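Local coordinates for protein copper induced nitroreductase D (Lactococcus lactis, PDB 2WQF) that probably reduces nitro compounds or related substrates as an FMN-dependent, copper-induced oxidoreductase involved in defence against oxidative stress, at residues Ser6-Leu16 with Trp138-Asn149. Sequence-based numbering, arbitrary orientation.
Sequences SLENRRTIYAL and WTALAELGLGAN. With FMN (flavin mononucleotide), chain B.
R10 lies over one face of the W138 indole. R10 CG makes a CH-pi contact, 3.7 Å from the centroid of the W138 five-membered ring. Further out the guanidinium forms a cation-pi pair with the six-membered ring. Its plane stands 76° from that of the ring, so the NH1 edge points down at the indole. With CG anti to the backbone N (chi1 -179°) and bends at chi2 and chi3, the chain follows the ring and reaches the FMN phosphate. R10 NH1 bonds FMN O2P and R10 NH2 bonds FMN O1P, both at 2.8 Å. R11 NE and T12 N both donate to FMN O3P.

W138 NE1 donates to R11 O at 3.3 Å, a bent bond that reaches the oxygen from above the carbonyl plane; the same N-H makes a weak bond to A148 O. T12 OG1 sits at the ring edge, 3.3 Å from W138 CZ2, and donates to FMN O2P. Replacing W138 with an alanine would probably leave R10 without the face it lies on and R11 O without its indole donor.

I13 N donates almost straight to A148 O at 2.9 Å. N149 ND2 returns a bond to I13 O at 3.0 Å, in the plane of its own amide. N149 OD1 accepts a hydrogen bond from Q151 NE2, which also bonds FMN. N149 crosses Y14 at about a right angle, with N149 CG 3.7 Å from Y14 CD1. Y14 OH donates to FMN O2 at 2.6 Å. At the helical end, T139 CG2 packs on S6 O and A142 CB on R10 CA.

The contact joins helix 121-143 and strand 146-151 to the end of helix 3-9 and the loop after it, forming the part of the nitroreductase-family FMN site that grips the phosphate and reaches flavin O2.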
loop_
_atom_site.group_PDB
_atom_site.type_symbol
_atom_site.label_atom_id
_atom_site.label_comp_id
_atom_site.label_asym_id
_atom_site.label_seq_id
_atom_site.Cartn_x
_atom_site.Cartn_y
_atom_site.Cartn_z
ATOM N N SER A 6 -11.356 11.820 -0.261
ATOM C CA SER A 6 -11.636 10.434 0.115
ATOM C C SER A 6 -10.522 9.918 1.015
ATOM O O SER A 6 -10.789 9.243 2.008
ATOM C CB SER A 6 -11.777 9.531 -1.125
ATOM O OG SER A 6 -12.892 9.926 -1.912
ATOM N N LEU A 7 -9.277 10.242 0.676
ATOM C CA LEU A 7 -8.149 9.814 1.497
ATOM C C LEU A 7 -8.240 10.417 2.888
ATOM O O LEU A 7 -8.010 9.730 3.883
ATOM C CB LEU A 7 -6.801 10.195 0.874
ATOM C CG LEU A 7 -6.428 9.517 -0.453
ATOM C CD1 LEU A 7 -5.010 9.944 -0.812
ATOM C CD2 LEU A 7 -6.539 8.009 -0.400
ATOM N N GLU A 8 -8.529 11.710 2.949
ATOM C CA GLU A 8 -8.610 12.417 4.220
ATOM C C GLU A 8 -9.730 11.855 5.096
ATOM O O GLU A 8 -9.603 11.830 6.321
ATOM C CB GLU A 8 -8.777 13.923 3.971
ATOM C CG GLU A 8 -8.625 14.761 5.229
ATOM C CD GLU A 8 -8.535 16.236 4.930
ATOM O OE1 GLU A 8 -8.662 16.618 3.741
ATOM O OE2 GLU A 8 -8.343 17.012 5.893
ATOM N N ASN A 9 -10.801 11.374 4.472
ATOM C CA ASN A 9 -11.962 10.886 5.204
ATOM C C ASN A 9 -11.764 9.500 5.840
ATOM O O ASN A 9 -12.469 9.139 6.782
ATOM C CB ASN A 9 -13.181 10.874 4.278
ATOM C CG ASN A 9 -14.462 10.531 5.004
ATOM O OD1 ASN A 9 -14.850 11.208 5.964
ATOM N ND2 ASN A 9 -15.121 9.470 4.559
ATOM N N ARG A 10 -10.809 8.736 5.324
ATOM C CA ARG A 10 -10.455 7.435 5.886
ATOM C C ARG A 10 -9.675 7.670 7.174
ATOM O O ARG A 10 -8.650 8.365 7.170
ATOM C CB ARG A 10 -9.598 6.611 4.930
ATOM C CG ARG A 10 -9.221 5.237 5.482
ATOM C CD ARG A 10 -7.819 4.820 5.161
ATOM N NE ARG A 10 -6.900 5.850 5.587
ATOM C CZ ARG A 10 -6.505 6.070 6.844
ATOM N NH1 ARG A 10 -6.828 5.240 7.829
ATOM N NH2 ARG A 10 -5.723 7.109 7.098
ATOM N N ARG A 11 -10.183 7.121 8.274
ATOM C CA ARG A 11 -9.537 7.207 9.573
ATOM C C ARG A 11 -9.675 5.894 10.334
ATOM O O ARG A 11 -10.534 5.060 10.035
ATOM C CB ARG A 11 -10.135 8.328 10.417
ATOM C CG ARG A 11 -9.946 9.731 9.835
ATOM C CD ARG A 11 -8.494 10.176 9.787
ATOM N NE ARG A 11 -7.858 10.110 11.101
ATOM C CZ ARG A 11 -8.037 11.004 12.065
ATOM N NH1 ARG A 11 -8.770 12.095 11.854
ATOM N NH2 ARG A 11 -7.437 10.832 13.215
ATOM N N THR A 12 -8.820 5.735 11.335
ATOM C CA THR A 12 -8.949 4.659 12.307
ATOM C C THR A 12 -10.118 4.963 13.242
ATOM O O THR A 12 -10.140 5.974 13.953
ATOM C CB THR A 12 -7.646 4.482 13.099
ATOM O OG1 THR A 12 -6.642 3.937 12.242
ATOM C CG2 THR A 12 -7.840 3.553 14.282
ATOM N N ILE A 13 -11.110 4.088 13.198
ATOM C CA ILE A 13 -12.270 4.163 14.068
ATOM C C ILE A 13 -12.335 2.914 14.912
ATOM O O ILE A 13 -12.516 1.817 14.393
ATOM C CB ILE A 13 -13.580 4.261 13.237
ATOM C CG1 ILE A 13 -13.539 5.435 12.251
ATOM C CG2 ILE A 13 -14.815 4.294 14.135
ATOM C CD1 ILE A 13 -13.463 6.806 12.887
ATOM N N TYR A 14 -12.195 3.091 16.213
ATOM C CA TYR A 14 -12.230 1.968 17.142
ATOM C C TYR A 14 -13.641 1.651 17.633
ATOM O O TYR A 14 -13.927 0.496 17.962
ATOM C CB TYR A 14 -11.302 2.221 18.341
ATOM C CG TYR A 14 -9.833 2.153 17.945
ATOM C CD1 TYR A 14 -9.299 0.980 17.387
ATOM C CD2 TYR A 14 -8.999 3.261 18.073
ATOM C CE1 TYR A 14 -7.973 0.904 17.027
ATOM C CE2 TYR A 14 -7.655 3.200 17.714
ATOM C CZ TYR A 14 -7.149 2.029 17.182
ATOM O OH TYR A 14 -5.802 1.969 16.835
ATOM N N ALA A 15 -14.509 2.666 17.685
ATOM C CA ALA A 15 -15.864 2.504 18.192
ATOM C C ALA A 15 -16.771 2.171 17.028
ATOM O O ALA A 15 -17.240 3.066 16.302
ATOM C CB ALA A 15 -16.341 3.777 18.910
ATOM N N LEU A 16 -17.010 0.877 16.866
ATOM C CA LEU A 16 -17.715 0.348 15.700
ATOM C C LEU A 16 -18.946 -0.440 16.118
ATOM O O LEU A 16 -18.950 -1.132 17.150
ATOM C CB LEU A 16 -16.778 -0.533 14.852
ATOM C CG LEU A 16 -15.608 0.177 14.177
ATOM C CD1 LEU A 16 -14.687 -0.862 13.551
ATOM C CD2 LEU A 16 -16.062 1.206 13.129
ATOM N N TRP A 138 -10.053 -0.042 2.963
ATOM C CA TRP A 138 -10.333 0.803 4.124
ATOM C C TRP A 138 -10.966 2.123 3.670
ATOM O O TRP A 138 -11.963 2.583 4.232
ATOM C CB TRP A 138 -9.002 1.043 4.849
ATOM C CG TRP A 138 -9.034 1.580 6.244
ATOM C CD1 TRP A 138 -10.082 2.138 6.909
ATOM C CD2 TRP A 138 -7.908 1.646 7.129
ATOM N NE1 TRP A 138 -9.681 2.509 8.194
ATOM C CE2 TRP A 138 -8.352 2.212 8.333
ATOM C CE3 TRP A 138 -6.572 1.239 7.027
ATOM C CZ2 TRP A 138 -7.492 2.410 9.416
ATOM C CZ3 TRP A 138 -5.726 1.442 8.097
ATOM C CH2 TRP A 138 -6.197 2.015 9.280
ATOM N N THR A 139 -10.358 2.742 2.669
ATOM C CA THR A 139 -10.842 4.000 2.164
ATOM C C THR A 139 -12.185 3.841 1.456
ATOM O O THR A 139 -13.077 4.686 1.595
ATOM C CB THR A 139 -9.803 4.661 1.208
ATOM O OG1 THR A 139 -8.552 4.782 1.892
ATOM C CG2 THR A 139 -10.285 6.021 0.772
ATOM N N ALA A 140 -12.356 2.746 0.717
ATOM C CA ALA A 140 -13.631 2.489 0.052
ATOM C C ALA A 140 -14.777 2.351 1.085
ATOM O O ALA A 140 -15.895 2.848 0.888
ATOM C CB ALA A 140 -13.535 1.255 -0.854
ATOM N N LEU A 141 -14.488 1.665 2.184
ATOM C CA LEU A 141 -15.459 1.510 3.270
ATOM C C LEU A 141 -15.792 2.880 3.883
ATOM O O LEU A 141 -16.961 3.173 4.170
ATOM C CB LEU A 141 -14.914 0.563 4.327
ATOM C CG LEU A 141 -14.814 -0.913 3.948
ATOM C CD1 LEU A 141 -14.081 -1.688 5.036
ATOM C CD2 LEU A 141 -16.167 -1.508 3.697
ATOM N N ALA A 142 -14.786 3.730 4.064
ATOM C CA ALA A 142 -15.025 5.055 4.622
ATOM C C ALA A 142 -15.952 5.848 3.710
ATOM O O ALA A 142 -16.777 6.629 4.178
ATOM C CB ALA A 142 -13.709 5.796 4.861
ATOM N N GLU A 143 -15.827 5.651 2.394
ATOM C CA GLU A 143 -16.696 6.357 1.462
ATOM C C GLU A 143 -18.159 5.905 1.581
ATOM O O GLU A 143 -19.072 6.677 1.278
ATOM C CB GLU A 143 -16.180 6.232 0.027
ATOM C CG GLU A 143 -14.915 7.049 -0.204
ATOM C CD GLU A 143 -15.169 8.556 -0.232
ATOM O OE1 GLU A 143 -15.602 9.088 -1.297
ATOM O OE2 GLU A 143 -14.940 9.200 0.822
ATOM N N LEU A 144 -18.382 4.669 2.027
ATOM C CA LEU A 144 -19.742 4.198 2.320
ATOM C C LEU A 144 -20.258 4.708 3.667
ATOM O O LEU A 144 -21.400 4.437 4.038
ATOM C CB LEU A 144 -19.790 2.666 2.323
ATOM C CG LEU A 144 -19.454 1.966 1.016
ATOM C CD1 LEU A 144 -19.499 0.477 1.242
ATOM C CD2 LEU A 144 -20.418 2.401 -0.041
ATOM N N GLY A 145 -19.420 5.427 4.409
ATOM C CA GLY A 145 -19.776 5.937 5.727
ATOM C C GLY A 145 -19.484 4.982 6.874
ATOM O O GLY A 145 -19.889 5.223 8.015
ATOM N N LEU A 146 -18.766 3.903 6.563
ATOM C CA LEU A 146 -18.358 2.900 7.546
ATOM C C LEU A 146 -16.960 3.175 8.046
ATOM O O LEU A 146 -16.116 3.653 7.311
ATOM C CB LEU A 146 -18.424 1.505 6.944
ATOM C CG LEU A 146 -19.814 1.054 6.496
ATOM C CD1 LEU A 146 -19.817 -0.370 5.951
ATOM C CD2 LEU A 146 -20.823 1.206 7.622
ATOM N N GLY A 147 -16.710 2.876 9.302
ATOM C CA GLY A 147 -15.378 3.025 9.856
ATOM C C GLY A 147 -14.673 1.693 9.916
ATOM O O GLY A 147 -15.275 0.627 9.755
ATOM N N ALA A 148 -13.379 1.747 10.152
ATOM C CA ALA A 148 -12.584 0.533 10.273
ATOM C C ALA A 148 -11.309 0.815 11.033
ATOM O O ALA A 148 -10.880 1.972 11.162
ATOM C CB ALA A 148 -12.242 -0.057 8.874
ATOM N N ASN A 149 -10.681 -0.261 11.514
ATOM C CA ASN A 149 -9.346 -0.201 12.115
ATOM C C ASN A 149 -8.589 -1.467 11.722
ATOM O O ASN A 149 -9.192 -2.494 11.423
ATOM C CB ASN A 149 -9.429 0.042 13.632
ATOM C CG ASN A 149 -10.098 -1.102 14.374
ATOM O OD1 ASN A 149 -9.500 -2.129 14.602
ATOM N ND2 ASN A 149 -11.339 -0.926 14.729
HETATM N N1 FMN B . -3.720 0.320 14.277
HETATM C C2 FMN B . -4.062 -0.624 15.349
HETATM O O2 FMN B . -4.900 -0.328 16.171
HETATM N N3 FMN B . -3.328 -1.852 15.439
HETATM C C4 FMN B . -2.341 -2.205 14.538
HETATM O O4 FMN B . -1.833 -3.289 14.613
HETATM C C4A FMN B . -1.983 -1.253 13.482
HETATM N N5 FMN B . -1.047 -1.469 12.620
HETATM C C5A FMN B . -1.012 -0.641 11.372
HETATM C C6 FMN B . -0.183 -1.119 10.218
HETATM C C7 FMN B . -0.162 -0.469 9.060
HETATM C C7M FMN B . 0.719 -0.982 7.943
HETATM C C8 FMN B . -1.022 0.767 8.910
HETATM C C8M FMN B . -1.070 1.486 7.573
HETATM C C9 FMN B . -1.747 1.227 9.936
HETATM C C9A FMN B . -1.761 0.486 11.248
HETATM N N10 FMN B . -2.503 0.937 12.383
HETATM C C10 FMN B . -2.756 0.028 13.412
HETATM C "C1'" FMN B . -3.267 2.176 12.344
HETATM C "C2'" FMN B . -2.339 3.387 12.383
HETATM O "O2'" FMN B . -1.841 3.542 13.686
HETATM C "C3'" FMN B . -3.140 4.601 11.907
HETATM O "O3'" FMN B . -3.411 4.354 10.540
HETATM C "C4'" FMN B . -2.312 5.891 12.035
HETATM O "O4'" FMN B . -2.128 6.218 13.405
HETATM C "C5'" FMN B . -2.964 7.070 11.315
HETATM O "O5'" FMN B . -4.267 7.265 11.846
HETATM P P FMN B . -5.567 7.167 10.865
HETATM O O1P FMN B . -5.380 8.071 9.714
HETATM O O2P FMN B . -5.706 5.669 10.397
HETATM O O3P FMN B . -6.799 7.593 11.776
HETATM O O HOH W 1 -13.373 -1.942 16.861
#